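Local structure of beta-lactamase (Klebsiella pneumoniae, 6HUH) at residues A[157-162]-A[231-236]; A[201-206]-A[214-219]. The protein probably hydrolyses beta-lactam antibiotics to substituted beta-amino acids, as a class D beta-lactamase. One frame throughout, in Å; residues are numbered along the deposited sequence.

Both interactions reach the same antiparallel sheet, on neighbouring strands 228-238 and 215-225. Interaction 1 is buried. It sets helix 155-166 against strand 228-238 mainly by aliphatic contacts, with no polar pair between the segments. Interaction 2 is partly buried and lies at the end of the 192-201/215-225 hairpin. It joins two backbone hydrogen bonds to aromatic and proline packing. The two are tied by backbone pairs between the strands, His234 with Phe219 and Val236 with Gly217. The amide of Gln158 also packs on Trp218, and the rings of Phe219 and Phe232 meet. Along the chain, interaction 2 is nested inside the loop that interaction 1 closes.

Interaction 1: A[157-162]-A[231-236]; sequences EQARFL and IFVHTV
Gln158 brings a flat amide group to this contact but meets the strand with its aliphatic root, CB lying 4.1 Å from Val233 CG2. The amide turns toward Trp218 of strand 215-225. Its NE2 is hydrogen-bonded to Thr52 OG1, beside the predicted nucleophile Ser51, and it packs on Trp218. Phe232 sets off from the strand on the side away from the helix; its ring meets Phe219 and side chains of helix 245-264.

The contact itself is aliphatic. Val233 has CG2 beside its backbone N and CG1 anti to it (chi1 -178°). CG2 is the branch that reaches the helix, 4.0 Å from Ala159 CB. Ile231 uses two branches. Its CG2 lies 3.8 Å from Ala159 CA and also 3.8 Å from Leu162 CB. Its CD1 reaches the backbone of Leu162, 3.8 Å from the carbonyl carbon C. Leu162 and Ile231 cross obliquely, and Leu162 CD2 also comes within 3.9 Å of Ile231 CG2.

The helix runs roughly antiparallel to the strand: the axes of the two short segments approach to 8.2 Å, their directions 151° apart. The small side chain of Ala159 lies where the backbones come nearest, and its CB touches CG2 of both Ile231 and Val233. This is helix-on-sheet packing in the transpeptidase-like fold. With no polar pair across it, the contact depends on burial and shape.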
loop_
_atom_site.group_PDB
_atom_site.type_symbol
_atom_site.label_atom_id
_atom_site.label_comp_id
_atom_site.label_asym_id
_atom_site.label_seq_id
_atom_site.Cartn_x
_atom_site.Cartn_y
_atom_site.Cartn_z
ATOM N N GLU A 157 -9.221 -27.951 -1.035
ATOM C CA GLU A 157 -10.436 -27.135 -1.013
ATOM C C GLU A 157 -10.128 -25.666 -1.298
ATOM O O GLU A 157 -10.857 -25.068 -2.080
ATOM C CB GLU A 157 -11.169 -27.275 0.326
ATOM C CG GLU A 157 -11.779 -28.633 0.593
ATOM C CD GLU A 157 -12.343 -28.797 1.993
ATOM O OE1 GLU A 157 -11.733 -28.264 2.949
ATOM O OE2 GLU A 157 -13.375 -29.495 2.139
ATOM N N GLN A 158 -9.037 -25.104 -0.694
ATOM C CA GLN A 158 -8.538 -23.718 -0.906
ATOM C C GLN A 158 -8.270 -23.402 -2.377
ATOM O O GLN A 158 -8.632 -22.318 -2.838
ATOM C CB GLN A 158 -7.240 -23.488 -0.137
ATOM C CG GLN A 158 -7.475 -23.041 1.272
ATOM C CD GLN A 158 -7.268 -21.578 1.488
ATOM O OE1 GLN A 158 -7.504 -20.734 0.602
ATOM N NE2 GLN A 158 -6.844 -21.252 2.703
ATOM N N ALA A 159 -7.622 -24.354 -3.090
ATOM C CA ALA A 159 -7.292 -24.313 -4.517
ATOM C C ALA A 159 -8.570 -24.340 -5.344
ATOM O O ALA A 159 -8.674 -23.605 -6.323
ATOM C CB ALA A 159 -6.421 -25.512 -4.882
ATOM N N ARG A 160 -9.541 -25.186 -4.945
ATOM C CA ARG A 160 -10.838 -25.316 -5.590
ATOM C C ARG A 160 -11.586 -23.973 -5.505
ATOM O O ARG A 160 -12.034 -23.449 -6.538
ATOM C CB ARG A 160 -11.613 -26.447 -4.918
ATOM C CG ARG A 160 -12.990 -26.735 -5.495
ATOM C CD ARG A 160 -12.955 -27.222 -6.931
ATOM N NE ARG A 160 -13.489 -26.189 -7.815
ATOM C CZ ARG A 160 -13.723 -26.354 -9.109
ATOM N NH1 ARG A 160 -13.458 -27.514 -9.696
ATOM N NH2 ARG A 160 -14.220 -25.356 -9.831
ATOM N N PHE A 161 -11.644 -23.384 -4.280
ATOM C CA PHE A 161 -12.259 -22.080 -4.004
ATOM C C PHE A 161 -11.622 -20.977 -4.876
ATOM O O PHE A 161 -12.350 -20.284 -5.583
ATOM C CB PHE A 161 -12.187 -21.729 -2.493
ATOM C CG PHE A 161 -12.395 -20.257 -2.191
ATOM C CD1 PHE A 161 -13.648 -19.673 -2.323
ATOM C CD2 PHE A 161 -11.325 -19.446 -1.842
ATOM C CE1 PHE A 161 -13.826 -18.302 -2.109
ATOM C CE2 PHE A 161 -11.501 -18.079 -1.631
ATOM C CZ PHE A 161 -12.750 -17.514 -1.765
ATOM N N LEU A 162 -10.269 -20.844 -4.817
ATOM C CA LEU A 162 -9.446 -19.893 -5.563
ATOM C C LEU A 162 -9.695 -20.019 -7.060
ATOM O O LEU A 162 -9.766 -18.997 -7.751
ATOM C CB LEU A 162 -7.950 -20.133 -5.254
ATOM C CG LEU A 162 -7.209 -19.253 -4.224
ATOM C CD1 LEU A 162 -8.140 -18.574 -3.229
ATOM C CD2 LEU A 162 -6.140 -20.041 -3.485
ATOM N N ILE A 231 -3.127 -21.516 -9.870
ATOM C CA ILE A 231 -3.398 -21.468 -8.426
ATOM C C ILE A 231 -2.186 -22.131 -7.708
ATOM O O ILE A 231 -1.470 -22.928 -8.315
ATOM C CB ILE A 231 -4.720 -22.207 -8.066
ATOM C CG1 ILE A 231 -5.933 -21.793 -8.950
ATOM C CG2 ILE A 231 -5.043 -22.092 -6.588
ATOM C CD1 ILE A 231 -6.382 -20.429 -8.943
ATOM N N PHE A 232 -1.967 -21.793 -6.424
ATOM C CA PHE A 232 -0.911 -22.356 -5.575
ATOM C C PHE A 232 -1.328 -22.234 -4.111
ATOM O O PHE A 232 -1.911 -21.228 -3.711
ATOM C CB PHE A 232 0.471 -21.724 -5.839
ATOM C CG PHE A 232 0.532 -20.235 -5.636
ATOM C CD1 PHE A 232 0.619 -19.693 -4.355
ATOM C CD2 PHE A 232 0.528 -19.369 -6.719
ATOM C CE1 PHE A 232 0.591 -18.305 -4.159
ATOM C CE2 PHE A 232 0.569 -17.977 -6.524
ATOM C CZ PHE A 232 0.579 -17.455 -5.242
ATOM N N VAL A 233 -1.074 -23.284 -3.333
ATOM C CA VAL A 233 -1.415 -23.357 -1.918
ATOM C C VAL A 233 -0.213 -23.975 -1.222
ATOM O O VAL A 233 0.301 -25.002 -1.679
ATOM C CB VAL A 233 -2.716 -24.178 -1.653
ATOM C CG1 VAL A 233 -3.067 -24.200 -0.172
ATOM C CG2 VAL A 233 -3.903 -23.663 -2.462
ATOM N N HIS A 234 0.254 -23.354 -0.130
ATOM C CA HIS A 234 1.387 -23.897 0.628
ATOM C C HIS A 234 1.221 -23.733 2.132
ATOM O O HIS A 234 0.831 -22.664 2.586
ATOM C CB HIS A 234 2.720 -23.323 0.131
ATOM C CG HIS A 234 3.948 -23.871 0.801
ATOM N ND1 HIS A 234 4.206 -25.221 0.851
ATOM C CD2 HIS A 234 4.985 -23.214 1.372
ATOM C CE1 HIS A 234 5.366 -25.349 1.470
ATOM N NE2 HIS A 234 5.872 -24.166 1.800
ATOM N N THR A 235 1.507 -24.801 2.900
ATOM C CA THR A 235 1.445 -24.764 4.365
ATOM C C THR A 235 2.789 -25.058 4.990
ATOM O O THR A 235 3.557 -25.858 4.455
ATOM C CB THR A 235 0.371 -25.665 4.955
ATOM O OG1 THR A 235 0.631 -26.994 4.553
ATOM C CG2 THR A 235 -1.035 -25.244 4.571
ATOM N N VAL A 236 3.066 -24.412 6.124
ATOM C CA VAL A 236 4.291 -24.630 6.882
ATOM C C VAL A 236 3.863 -25.023 8.281
ATOM O O VAL A 236 3.214 -24.231 8.972
ATOM C CB VAL A 236 5.225 -23.392 6.908
ATOM C CG1 VAL A 236 6.359 -23.573 7.906
ATOM C CG2 VAL A 236 5.773 -23.089 5.526
#

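Interaction 2: A[201-206]-A[214-219]; sequences GYPKLL and QQIGWF
Gly201 and Ile216 form an antiparallel hydrogen-bonded pair, joined by two backbone bonds. Ile216 N donates to Gly201 O at 2.8 Å, and Gly201 N donates to Ile216 O at 3.2 Å. They pair the end of strand 192-201 with the start of strand 215-225, a beta hairpin with a long connecting loop. Strand 192-201 carries the Lys-Thr-Gly motif of serine beta-lactamases, and Gly201 is about 8 Å from the side chain of the predicted nucleophile Ser51.

Beyond this pair the chain leaves the sheet at Tyr202, whose N is bonded to Ser148 OG. Its CG stands beside the backbone N, anti to the carbonyl carbon (chi1 -78°), and its ring lies over the Gln215 backbone. Gln215 CA makes a CH-pi contact over one face, 4.1 Å from the centroid of the Tyr202 ring and 14° off its normal. The Gln215 side chain runs on past the phenol end, with CG 3.6 Å from Tyr202 OH. The ring and amide planes are 24° apart.

Pro203 packs farther along the loop. Its CD lies 3.3 Å from Gln214 O, and its CG lies 3.7 Å from the end methyl of Ile216, CD1.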
loop_
_atom_site.group_PDB
_atom_site.type_symbol
_atom_site.label_atom_id
_atom_site.label_comp_id
_atom_site.label_asym_id
_atom_site.label_seq_id
_atom_site.Cartn_x
_atom_site.Cartn_y
_atom_site.Cartn_z
ATOM N N GLY A 201 -2.230 -19.723 11.925
ATOM C CA GLY A 201 -3.163 -20.289 12.887
ATOM C C GLY A 201 -2.682 -21.579 13.511
ATOM O O GLY A 201 -1.741 -22.213 13.028
ATOM N N TYR A 202 -3.338 -21.970 14.595
ATOM C CA TYR A 202 -3.034 -23.200 15.305
ATOM C C TYR A 202 -4.218 -24.134 15.155
ATOM O O TYR A 202 -5.354 -23.653 15.126
ATOM C CB TYR A 202 -2.726 -22.916 16.777
ATOM C CG TYR A 202 -1.336 -22.368 16.993
ATOM C CD1 TYR A 202 -1.017 -21.057 16.644
ATOM C CD2 TYR A 202 -0.333 -23.156 17.545
ATOM C CE1 TYR A 202 0.270 -20.552 16.825
ATOM C CE2 TYR A 202 0.953 -22.658 17.747
ATOM C CZ TYR A 202 1.250 -21.353 17.386
ATOM O OH TYR A 202 2.522 -20.868 17.567
ATOM N N PRO A 203 -3.995 -25.463 15.003
ATOM C CA PRO A 203 -5.134 -26.381 14.876
ATOM C C PRO A 203 -5.974 -26.352 16.151
ATOM O O PRO A 203 -5.404 -26.520 17.238
ATOM C CB PRO A 203 -4.470 -27.743 14.645
ATOM C CG PRO A 203 -3.049 -27.456 14.327
ATOM C CD PRO A 203 -2.719 -26.200 15.025
ATOM N N LYS A 204 -7.288 -26.145 16.006
ATOM C CA LYS A 204 -8.215 -26.096 17.170
ATOM C C LYS A 204 -7.921 -27.278 18.102
ATOM O O LYS A 204 -8.409 -28.390 17.814
ATOM C CB LYS A 204 -9.691 -26.032 16.719
ATOM C CG LYS A 204 -10.746 -26.140 17.842
ATOM C CD LYS A 204 -10.768 -24.962 18.828
ATOM C CE LYS A 204 -12.078 -24.855 19.573
ATOM N NZ LYS A 204 -13.097 -24.109 18.786
ATOM N N LEU A 205 -7.155 -27.032 19.171
ATOM C CA LEU A 205 -6.788 -28.082 20.158
ATOM C C LEU A 205 -6.261 -29.318 19.422
ATOM O O LEU A 205 -5.046 -29.368 19.146
ATOM C CB LEU A 205 -7.971 -28.447 21.093
ATOM C CG LEU A 205 -8.373 -27.433 22.147
ATOM C CD1 LEU A 205 -9.805 -26.992 21.941
ATOM C CD2 LEU A 205 -8.210 -28.014 23.540
ATOM N N LEU A 206 -7.148 -30.273 19.118
ATOM C CA LEU A 206 -6.755 -31.516 18.404
ATOM C C LEU A 206 -7.768 -31.801 17.288
ATOM O O LEU A 206 -8.690 -32.608 17.518
ATOM C CB LEU A 206 -6.568 -32.708 19.390
ATOM C CG LEU A 206 -7.622 -32.940 20.488
ATOM C CD1 LEU A 206 -7.974 -34.415 20.597
ATOM C CD2 LEU A 206 -7.161 -32.378 21.827
ATOM N N GLN A 214 1.563 -26.412 17.219
ATOM C CA GLN A 214 2.299 -26.135 15.993
ATOM C C GLN A 214 1.589 -25.080 15.152
ATOM O O GLN A 214 0.378 -25.141 14.953
ATOM C CB GLN A 214 2.554 -27.419 15.193
ATOM C CG GLN A 214 3.510 -28.382 15.886
ATOM C CD GLN A 214 3.952 -29.507 14.984
ATOM O OE1 GLN A 214 3.143 -30.312 14.498
ATOM N NE2 GLN A 214 5.255 -29.599 14.760
ATOM N N GLN A 215 2.381 -24.132 14.651
ATOM C CA GLN A 215 1.964 -23.025 13.810
ATOM C C GLN A 215 1.679 -23.516 12.392
ATOM O O GLN A 215 2.423 -24.348 11.875
ATOM C CB GLN A 215 3.110 -21.999 13.768
ATOM C CG GLN A 215 2.684 -20.562 14.030
ATOM C CD GLN A 215 3.830 -19.604 13.838
ATOM O OE1 GLN A 215 3.784 -18.711 12.986
ATOM N NE2 GLN A 215 4.891 -19.766 14.618
ATOM N N ILE A 216 0.617 -22.994 11.760
ATOM C CA ILE A 216 0.294 -23.300 10.365
ATOM C C ILE A 216 0.500 -22.026 9.566
ATOM O O ILE A 216 -0.194 -21.029 9.780
ATOM C CB ILE A 216 -1.112 -23.907 10.083
ATOM C CG1 ILE A 216 -1.387 -25.161 10.939
ATOM C CG2 ILE A 216 -1.290 -24.196 8.571
ATOM C CD1 ILE A 216 -2.814 -25.311 11.358
ATOM N N GLY A 217 1.472 -22.067 8.680
ATOM C CA GLY A 217 1.759 -20.957 7.793
ATOM C C GLY A 217 1.007 -21.171 6.508
ATOM O O GLY A 217 0.876 -22.302 6.053
ATOM N N TRP A 218 0.449 -20.137 5.949
ATOM C CA TRP A 218 -0.265 -20.321 4.701
ATOM C C TRP A 218 0.214 -19.288 3.678
ATOM O O TRP A 218 0.335 -18.117 4.012
ATOM C CB TRP A 218 -1.776 -20.072 4.894
ATOM C CG TRP A 218 -2.657 -21.108 5.526
ATOM C CD1 TRP A 218 -3.118 -21.095 6.811
ATOM C CD2 TRP A 218 -3.464 -22.073 4.827
ATOM N NE1 TRP A 218 -4.084 -22.061 6.982
ATOM C CE2 TRP A 218 -4.310 -22.684 5.783
ATOM C CE3 TRP A 218 -3.507 -22.531 3.494
ATOM C CZ2 TRP A 218 -5.172 -23.731 5.454
ATOM C CZ3 TRP A 218 -4.363 -23.562 3.170
ATOM C CH2 TRP A 218 -5.188 -24.150 4.143
ATOM N N PHE A 219 0.426 -19.704 2.436
ATOM C CA PHE A 219 0.639 -18.801 1.316
ATOM C C PHE A 219 -0.156 -19.295 0.122
ATOM O O PHE A 219 0.236 -20.245 -0.567
ATOM C CB PHE A 219 2.082 -18.451 0.985
ATOM C CG PHE A 219 2.052 -17.249 0.068
ATOM C CD1 PHE A 219 1.536 -16.029 0.504
ATOM C CD2 PHE A 219 2.454 -17.356 -1.257
ATOM C CE1 PHE A 219 1.439 -14.940 -0.356
ATOM C CE2 PHE A 219 2.385 -16.251 -2.112
ATOM C CZ PHE A 219 1.866 -15.055 -1.657
#